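Local coordinates for protein chitinase (Thermococcus chitonophagus, PDB 5XSW) that probably hydrolyses chitin as an endochitinase, the crystallised portion joining an N-terminal beta-sandwich domain to a mostly helical part that holds a bound glycan, at residues N37-T43 with N64-L70; K45-Y51 with K83-Q89. All coordinates share one frame; numbering follows the deposited sequence.

In the fold
Contacts 1 and 2 each join two antiparallel strands, one pair in each of the two facing sheets of the N-terminal beta-sandwich domain, well away from the glycan pocket. Their centres are about 11 Å apart, and apolar side chains of both feed the same core: V66 packs on V46, and L70 on I84 and Y51. Both are partly buried, apolar inward and nearer solvent outward, contact 2 with four exposed residues against one. Contact 1 puts T39 and E41 beside strand 98-104, whereas contact 2 involves 45-51, an edge strand of its sheet within this chain, and is richer in lysines. A classic beta bulge breaks its pairing, while contact 1 keeps a regular register.

Contact 1 (N37-T43 with N64-L70); sequences NITFETT and NLVTIDL
The ring of F40 lies against V66, and this pair carries much of the apolar face. V66 CB stands over one ring face, 3.8 Å from the centroid, in a CH-pi contact offset toward the rim, while its CG1 branch meets F40 CE2 at 3.6 Å. At the ring edge, in plane, I68 CD1 approaches F40 CE2 to 3.8 Å. This placement follows from F40 chi1 of 66°, which sets CG between the backbone N and the carbonyl carbon. A flat ring bordered by beta-branched aliphatics suits a buried sheet face, since it fills the space with no polar atom to satisfy. Further along that face, I38 CD1 reaches L70 CD1 at 3.6 Å.

The opposite face is more polar. T39 CG2 turns to T67 OG1 at 3.6 Å, and N37 CG lies against T67 CG2 at 3.5 Å. Threonine fits here because its methyl can cover a neighbour while its hydroxyl serves another strand: T39 OG1 bonds to H103 NE2.

The backbones bring these groups into register. The strands run antiparallel, at 158°, with I38-I68 and F40-V66 as hydrogen-bonded pairs; I68 N gives to I38 O at 2.7 Å. The pairing continues past the strand end, where T42 N donates to N64 O at 2.9 Å. T42 OG1 is bonded to P95 O and T43 OG1 to S91 O, which ties residues 42-43, just before strand 45-51, to the 91-95 loop and probably steadies them.

Strand 98-104 flanks 37-41 on its other edge, and its F100 meets the F40 ring. Strand 58-62 borders 65-69, and the buried face rests on strands 45-51 and 80-89 of the second sheet. A salt bridge from D69 to R482 joins this sheet to helix 475-482.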
loop_
_atom_site.group_PDB
_atom_site.type_symbol
_atom_site.label_atom_id
_atom_site.label_comp_id
_atom_site.label_asym_id
_atom_site.label_seq_id
_atom_site.Cartn_x
_atom_site.Cartn_y
_atom_site.Cartn_z
ATOM N N ASN A 37 14.179 -7.520 -19.187
ATOM C CA ASN A 37 15.093 -8.472 -19.806
ATOM C C ASN A 37 16.139 -7.685 -20.607
ATOM O O ASN A 37 16.103 -6.447 -20.645
ATOM C CB ASN A 37 14.345 -9.505 -20.667
ATOM C CG ASN A 37 13.394 -8.893 -21.655
ATOM O OD1 ASN A 37 13.748 -7.955 -22.366
ATOM N ND2 ASN A 37 12.179 -9.451 -21.739
ATOM N N ILE A 38 17.126 -8.402 -21.124
ATOM C CA ILE A 38 18.168 -7.804 -21.978
ATOM C C ILE A 38 18.076 -8.642 -23.285
ATOM O O ILE A 38 18.052 -9.865 -23.219
ATOM C CB ILE A 38 19.588 -7.920 -21.409
ATOM C CG1 ILE A 38 19.716 -7.326 -20.004
ATOM C CG2 ILE A 38 20.646 -7.199 -22.321
ATOM C CD1 ILE A 38 19.529 -8.376 -18.927
ATOM N N THR A 39 17.999 -8.001 -24.441
ATOM C CA THR A 39 18.030 -8.796 -25.675
ATOM C C THR A 39 19.347 -8.553 -26.422
ATOM O O THR A 39 19.983 -7.497 -26.303
ATOM C CB THR A 39 16.873 -8.473 -26.624
ATOM O OG1 THR A 39 16.784 -7.050 -26.838
ATOM C CG2 THR A 39 15.530 -9.003 -26.102
ATOM N N PHE A 40 19.742 -9.529 -27.220
ATOM C CA PHE A 40 20.785 -9.223 -28.192
ATOM C C PHE A 40 20.588 -10.171 -29.384
ATOM O O PHE A 40 19.769 -11.081 -29.332
ATOM C CB PHE A 40 22.189 -9.363 -27.578
ATOM C CG PHE A 40 22.544 -10.804 -27.186
ATOM C CD1 PHE A 40 23.150 -11.673 -28.105
ATOM C CD2 PHE A 40 22.301 -11.272 -25.894
ATOM C CE1 PHE A 40 23.498 -13.007 -27.735
ATOM C CE2 PHE A 40 22.622 -12.575 -25.501
ATOM C CZ PHE A 40 23.243 -13.472 -26.438
ATOM N N GLU A 41 21.358 -9.938 -30.446
ATOM C CA GLU A 41 21.216 -10.753 -31.643
ATOM C C GLU A 41 22.521 -11.479 -31.939
ATOM O O GLU A 41 23.595 -10.962 -31.670
ATOM C CB GLU A 41 20.769 -9.883 -32.826
ATOM C CG GLU A 41 19.311 -9.458 -32.695
ATOM C CD GLU A 41 18.917 -8.303 -33.639
ATOM O OE1 GLU A 41 17.725 -8.217 -33.990
ATOM O OE2 GLU A 41 19.770 -7.468 -34.010
ATOM N N THR A 42 22.385 -12.712 -32.418
ATOM C CA THR A 42 23.500 -13.469 -32.972
ATOM C C THR A 42 22.950 -14.523 -33.948
ATOM O O THR A 42 21.817 -15.004 -33.791
ATOM C CB THR A 42 24.327 -14.137 -31.871
ATOM O OG1 THR A 42 25.325 -14.981 -32.456
ATOM C CG2 THR A 42 23.408 -14.988 -30.944
ATOM N N THR A 43 23.727 -14.844 -34.989
ATOM C CA THR A 43 23.383 -15.964 -35.872
ATOM C C THR A 43 24.069 -17.234 -35.382
ATOM O O THR A 43 23.820 -18.326 -35.896
ATOM C CB THR A 43 23.819 -15.677 -37.342
ATOM O OG1 THR A 43 25.215 -15.331 -37.356
ATOM C CG2 THR A 43 23.039 -14.511 -37.900
ATOM N N ASN A 64 17.347 -15.184 -34.471
ATOM C CA ASN A 64 18.589 -14.482 -34.180
ATOM C C ASN A 64 18.523 -13.693 -32.837
ATOM O O ASN A 64 19.518 -13.122 -32.404
ATOM C CB ASN A 64 18.924 -13.539 -35.336
ATOM C CG ASN A 64 19.186 -14.313 -36.673
ATOM O OD1 ASN A 64 19.589 -15.492 -36.672
ATOM N ND2 ASN A 64 18.941 -13.650 -37.793
ATOM N N LEU A 65 17.350 -13.713 -32.200
ATOM C CA LEU A 65 17.065 -12.889 -30.988
ATOM C C LEU A 65 17.198 -13.693 -29.707
ATOM O O LEU A 65 16.458 -14.659 -29.516
ATOM C CB LEU A 65 15.661 -12.315 -31.043
ATOM C CG LEU A 65 15.365 -11.307 -29.908
ATOM C CD1 LEU A 65 16.320 -10.138 -30.050
ATOM C CD2 LEU A 65 13.914 -10.849 -30.003
ATOM N N VAL A 66 18.144 -13.310 -28.852
ATOM C CA VAL A 66 18.338 -13.979 -27.558
ATOM C C VAL A 66 17.782 -13.034 -26.448
ATOM O O VAL A 66 18.059 -11.848 -26.466
ATOM C CB VAL A 66 19.824 -14.287 -27.285
ATOM C CG1 VAL A 66 20.010 -14.999 -25.921
ATOM C CG2 VAL A 66 20.422 -15.204 -28.404
ATOM N N THR A 67 17.001 -13.568 -25.519
ATOM C CA THR A 67 16.423 -12.747 -24.422
ATOM C C THR A 67 16.910 -13.270 -23.082
ATOM O O THR A 67 16.658 -14.439 -22.756
ATOM C CB THR A 67 14.911 -12.794 -24.457
ATOM O OG1 THR A 67 14.476 -12.400 -25.771
ATOM C CG2 THR A 67 14.294 -11.823 -23.323
ATOM N N ILE A 68 17.647 -12.438 -22.346
ATOM C CA ILE A 68 18.163 -12.812 -21.044
ATOM C C ILE A 68 17.215 -12.278 -19.964
ATOM O O ILE A 68 16.932 -11.077 -19.942
ATOM C CB ILE A 68 19.539 -12.252 -20.784
ATOM C CG1 ILE A 68 20.566 -12.821 -21.804
ATOM C CG2 ILE A 68 19.973 -12.590 -19.336
ATOM C CD1 ILE A 68 21.858 -11.983 -21.784
ATOM N N ASP A 69 16.739 -13.167 -19.101
ATOM C CA ASP A 69 15.868 -12.800 -17.958
ATOM C C ASP A 69 16.698 -12.921 -16.674
ATOM O O ASP A 69 17.161 -14.000 -16.356
ATOM C CB ASP A 69 14.629 -13.708 -17.950
ATOM C CG ASP A 69 13.670 -13.452 -16.748
ATOM O OD1 ASP A 69 13.989 -12.662 -15.869
ATOM O OD2 ASP A 69 12.614 -14.097 -16.709
ATOM N N LEU A 70 16.917 -11.803 -15.971
ATOM C CA LEU A 70 17.773 -11.795 -14.808
ATOM C C LEU A 70 17.063 -12.313 -13.545
ATOM O O LEU A 70 17.691 -12.391 -12.498
ATOM C CB LEU A 70 18.307 -10.389 -14.541
ATOM C CG LEU A 70 19.145 -9.770 -15.664
ATOM C CD1 LEU A 70 19.442 -8.299 -15.360
ATOM C CD2 LEU A 70 20.482 -10.582 -15.832
#

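Contact 2 (K45-Y51 with K83-Q89)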
loop_
_atom_site.group_PDB
_atom_site.type_symbol
_atom_site.label_atom_id
_atom_site.label_comp_id
_atom_site.label_asym_id
_atom_site.label_seq_id
_atom_site.Cartn_x
_atom_site.Cartn_y
_atom_site.Cartn_z
ATOM N N LYS A 45 25.342 -20.034 -32.252
ATOM C CA LYS A 45 24.565 -20.901 -31.366
ATOM C C LYS A 45 24.948 -20.552 -29.957
ATOM O O LYS A 45 26.133 -20.530 -29.633
ATOM C CB LYS A 45 24.836 -22.388 -31.635
ATOM C CG LYS A 45 24.305 -23.322 -30.516
ATOM C CD LYS A 45 24.439 -24.833 -30.877
ATOM C CE LYS A 45 23.076 -25.484 -31.204
ATOM N NZ LYS A 45 23.132 -26.985 -31.446
ATOM N N VAL A 46 23.971 -20.239 -29.107
ATOM C CA VAL A 46 24.331 -19.915 -27.732
ATOM C C VAL A 46 24.758 -21.207 -27.017
ATOM O O VAL A 46 23.980 -22.164 -26.951
ATOM C CB VAL A 46 23.163 -19.249 -26.953
ATOM C CG1 VAL A 46 23.581 -19.024 -25.490
ATOM C CG2 VAL A 46 22.732 -17.949 -27.624
ATOM N N LEU A 47 25.967 -21.224 -26.469
ATOM C CA LEU A 47 26.447 -22.383 -25.706
ATOM C C LEU A 47 26.133 -22.268 -24.215
ATOM O O LEU A 47 25.725 -23.226 -23.576
ATOM C CB LEU A 47 27.957 -22.542 -25.884
ATOM C CG LEU A 47 28.416 -22.820 -27.329
ATOM C CD1 LEU A 47 29.902 -22.539 -27.524
ATOM C CD2 LEU A 47 28.113 -24.244 -27.697
ATOM N N SER A 48 26.349 -21.084 -23.659
ATOM C CA SER A 48 26.049 -20.837 -22.254
ATOM C C SER A 48 25.995 -19.333 -21.935
ATOM O O SER A 48 26.730 -18.531 -22.520
ATOM C CB SER A 48 27.111 -21.476 -21.379
ATOM O OG SER A 48 28.269 -20.666 -21.460
ATOM N N ILE A 49 25.131 -18.963 -20.990
ATOM C CA ILE A 49 25.100 -17.609 -20.459
ATOM C C ILE A 49 25.095 -17.769 -18.944
ATOM O O ILE A 49 24.170 -18.396 -18.397
ATOM C CB ILE A 49 23.843 -16.839 -20.930
ATOM C CG1 ILE A 49 23.777 -16.765 -22.449
ATOM C CG2 ILE A 49 23.780 -15.450 -20.298
ATOM C CD1 ILE A 49 22.577 -15.948 -22.982
ATOM N N LYS A 50 26.131 -17.264 -18.290
ATOM C CA LYS A 50 26.309 -17.459 -16.844
ATOM C C LYS A 50 26.722 -16.175 -16.197
ATOM O O LYS A 50 27.228 -15.275 -16.882
ATOM C CB LYS A 50 27.368 -18.532 -16.561
ATOM C CG LYS A 50 27.009 -19.894 -17.168
ATOM C CD LYS A 50 28.071 -20.940 -16.813
ATOM C CE LYS A 50 27.631 -22.341 -17.209
ATOM N NZ LYS A 50 28.617 -23.370 -16.742
ATOM N N TYR A 51 26.508 -16.051 -14.885
ATOM C CA TYR A 51 27.022 -14.873 -14.186
ATOM C C TYR A 51 28.467 -15.090 -13.868
ATOM O O TYR A 51 28.851 -16.205 -13.550
ATOM C CB TYR A 51 26.283 -14.575 -12.873
ATOM C CG TYR A 51 24.833 -14.219 -13.046
ATOM C CD1 TYR A 51 24.459 -13.054 -13.736
ATOM C CD2 TYR A 51 23.845 -15.009 -12.499
ATOM C CE1 TYR A 51 23.127 -12.723 -13.903
ATOM C CE2 TYR A 51 22.504 -14.687 -12.646
ATOM C CZ TYR A 51 22.157 -13.533 -13.342
ATOM O OH TYR A 51 20.846 -13.205 -13.489
ATOM N N LYS A 83 27.734 -8.918 -13.868
ATOM C CA LYS A 83 28.567 -9.272 -15.025
ATOM C C LYS A 83 28.130 -10.594 -15.527
ATOM O O LYS A 83 27.946 -11.528 -14.753
ATOM C CB LYS A 83 30.046 -9.279 -14.676
ATOM C CG LYS A 83 30.580 -7.891 -14.523
ATOM C CD LYS A 83 32.063 -7.846 -14.290
ATOM C CE LYS A 83 32.537 -6.420 -14.056
ATOM N NZ LYS A 83 33.708 -6.453 -13.140
ATOM N N ILE A 84 27.902 -10.653 -16.841
ATOM C CA ILE A 84 27.406 -11.846 -17.465
ATOM C C ILE A 84 28.412 -12.355 -18.544
ATOM O O ILE A 84 28.969 -11.553 -19.308
ATOM C CB ILE A 84 26.048 -11.570 -18.110
ATOM C CG1 ILE A 84 24.996 -11.303 -17.014
ATOM C CG2 ILE A 84 25.610 -12.720 -18.955
ATOM C CD1 ILE A 84 23.629 -10.948 -17.572
ATOM N N ILE A 85 28.660 -13.660 -18.558
ATOM C CA ILE A 85 29.530 -14.264 -19.574
ATOM C C ILE A 85 28.707 -15.099 -20.524
ATOM O O ILE A 85 27.984 -16.021 -20.118
ATOM C CB ILE A 85 30.625 -15.095 -18.939
ATOM C CG1 ILE A 85 31.489 -14.167 -18.103
ATOM C CG2 ILE A 85 31.473 -15.804 -20.052
ATOM C CD1 ILE A 85 32.098 -14.849 -16.968
ATOM N N ILE A 86 28.794 -14.722 -21.803
ATOM C CA ILE A 86 28.060 -15.342 -22.891
ATOM C C ILE A 86 29.063 -16.076 -23.806
ATOM O O ILE A 86 30.044 -15.487 -24.259
ATOM C CB ILE A 86 27.312 -14.309 -23.744
ATOM C CG1 ILE A 86 26.351 -13.465 -22.875
ATOM C CG2 ILE A 86 26.618 -14.978 -24.942
ATOM C CD1 ILE A 86 26.040 -12.135 -23.501
ATOM N N GLU A 87 28.815 -17.352 -24.045
ATOM C CA GLU A 87 29.661 -18.124 -24.958
ATOM C C GLU A 87 28.862 -18.544 -26.173
ATOM O O GLU A 87 27.787 -19.143 -26.039
ATOM C CB GLU A 87 30.249 -19.328 -24.246
ATOM C CG GLU A 87 31.551 -18.953 -23.529
ATOM C CD GLU A 87 32.015 -20.003 -22.542
ATOM O OE1 GLU A 87 31.791 -21.216 -22.809
ATOM O OE2 GLU A 87 32.591 -19.599 -21.500
ATOM N N ILE A 88 29.391 -18.209 -27.358
ATOM C CA ILE A 88 28.691 -18.431 -28.613
ATOM C C ILE A 88 29.547 -19.372 -29.506
ATOM O O ILE A 88 30.765 -19.195 -29.615
ATOM C CB ILE A 88 28.483 -17.107 -29.380
ATOM C CG1 ILE A 88 27.717 -16.072 -28.548
ATOM C CG2 ILE A 88 27.713 -17.347 -30.714
ATOM C CD1 ILE A 88 26.265 -16.392 -28.443
ATOM N N GLN A 89 28.923 -20.343 -30.133
ATOM C CA GLN A 89 29.593 -21.085 -31.212
ATOM C C GLN A 89 29.406 -20.398 -32.568
ATOM O O GLN A 89 28.278 -20.285 -33.049
ATOM C CB GLN A 89 29.048 -22.490 -31.278
ATOM C CG GLN A 89 29.696 -23.333 -32.357
ATOM C CD GLN A 89 29.356 -24.773 -32.142
ATOM O OE1 GLN A 89 30.028 -25.461 -31.369
ATOM N NE2 GLN A 89 28.266 -25.232 -32.773
HETATM O O HOH W 1 28.976 -18.594 -20.333
#
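I84 packs between I49 and Y51 on the inward face of this antiparallel pair. I84 CB sits 4.1 Å from K50 O. I84 CG2, anti to the backbone N, runs to I49 CG2 at 3.6 Å. The other branch, placed beside the backbone N by chi1 of -68°, lies along the Y51 ring, I84 CG1 meeting Y51 CD1 at 3.8 Å. At the tip, I84 CD1 comes within 4.1 Å of Y51 CE1 and also touches L70, just past the end of strand 65-69. Isoleucine suits the place because its two arms cover two neighbours; an alanine here would probably open a gap beside I49 and leave the Y51 ring less firmly held. The same face continues with I49 alongside I86, and with V46 CG2 against I88 CD1 at 3.9 Å.

Midway, the pairing is interrupted by a classic beta bulge: L47 and S48 both face E87. E87 O accepts L47 N at 2.8 Å and, weakly, S48 N at 3.4 Å. At the bulge the L47 side chain points toward the partner strand, its CD1 beside the backbone of I88 and Q89.

The outward face is mostly polar, I85 excepted. Beside S48 OG a water donates to I85 O, 2.8 Å away. The ends of the K45 and K50 side chains lead away from the partner strand, as suits charged groups, and E87 makes a long, weak ion pair with K12.

Strand 45-51 is an edge strand of its sheet within this chain, whereas 83-89 is bordered on its far side by strand 12-21. Inward, V46 and I49 pack on V66 and Y59 of the other sheet, and R73 makes a cation-pi contact with Y51.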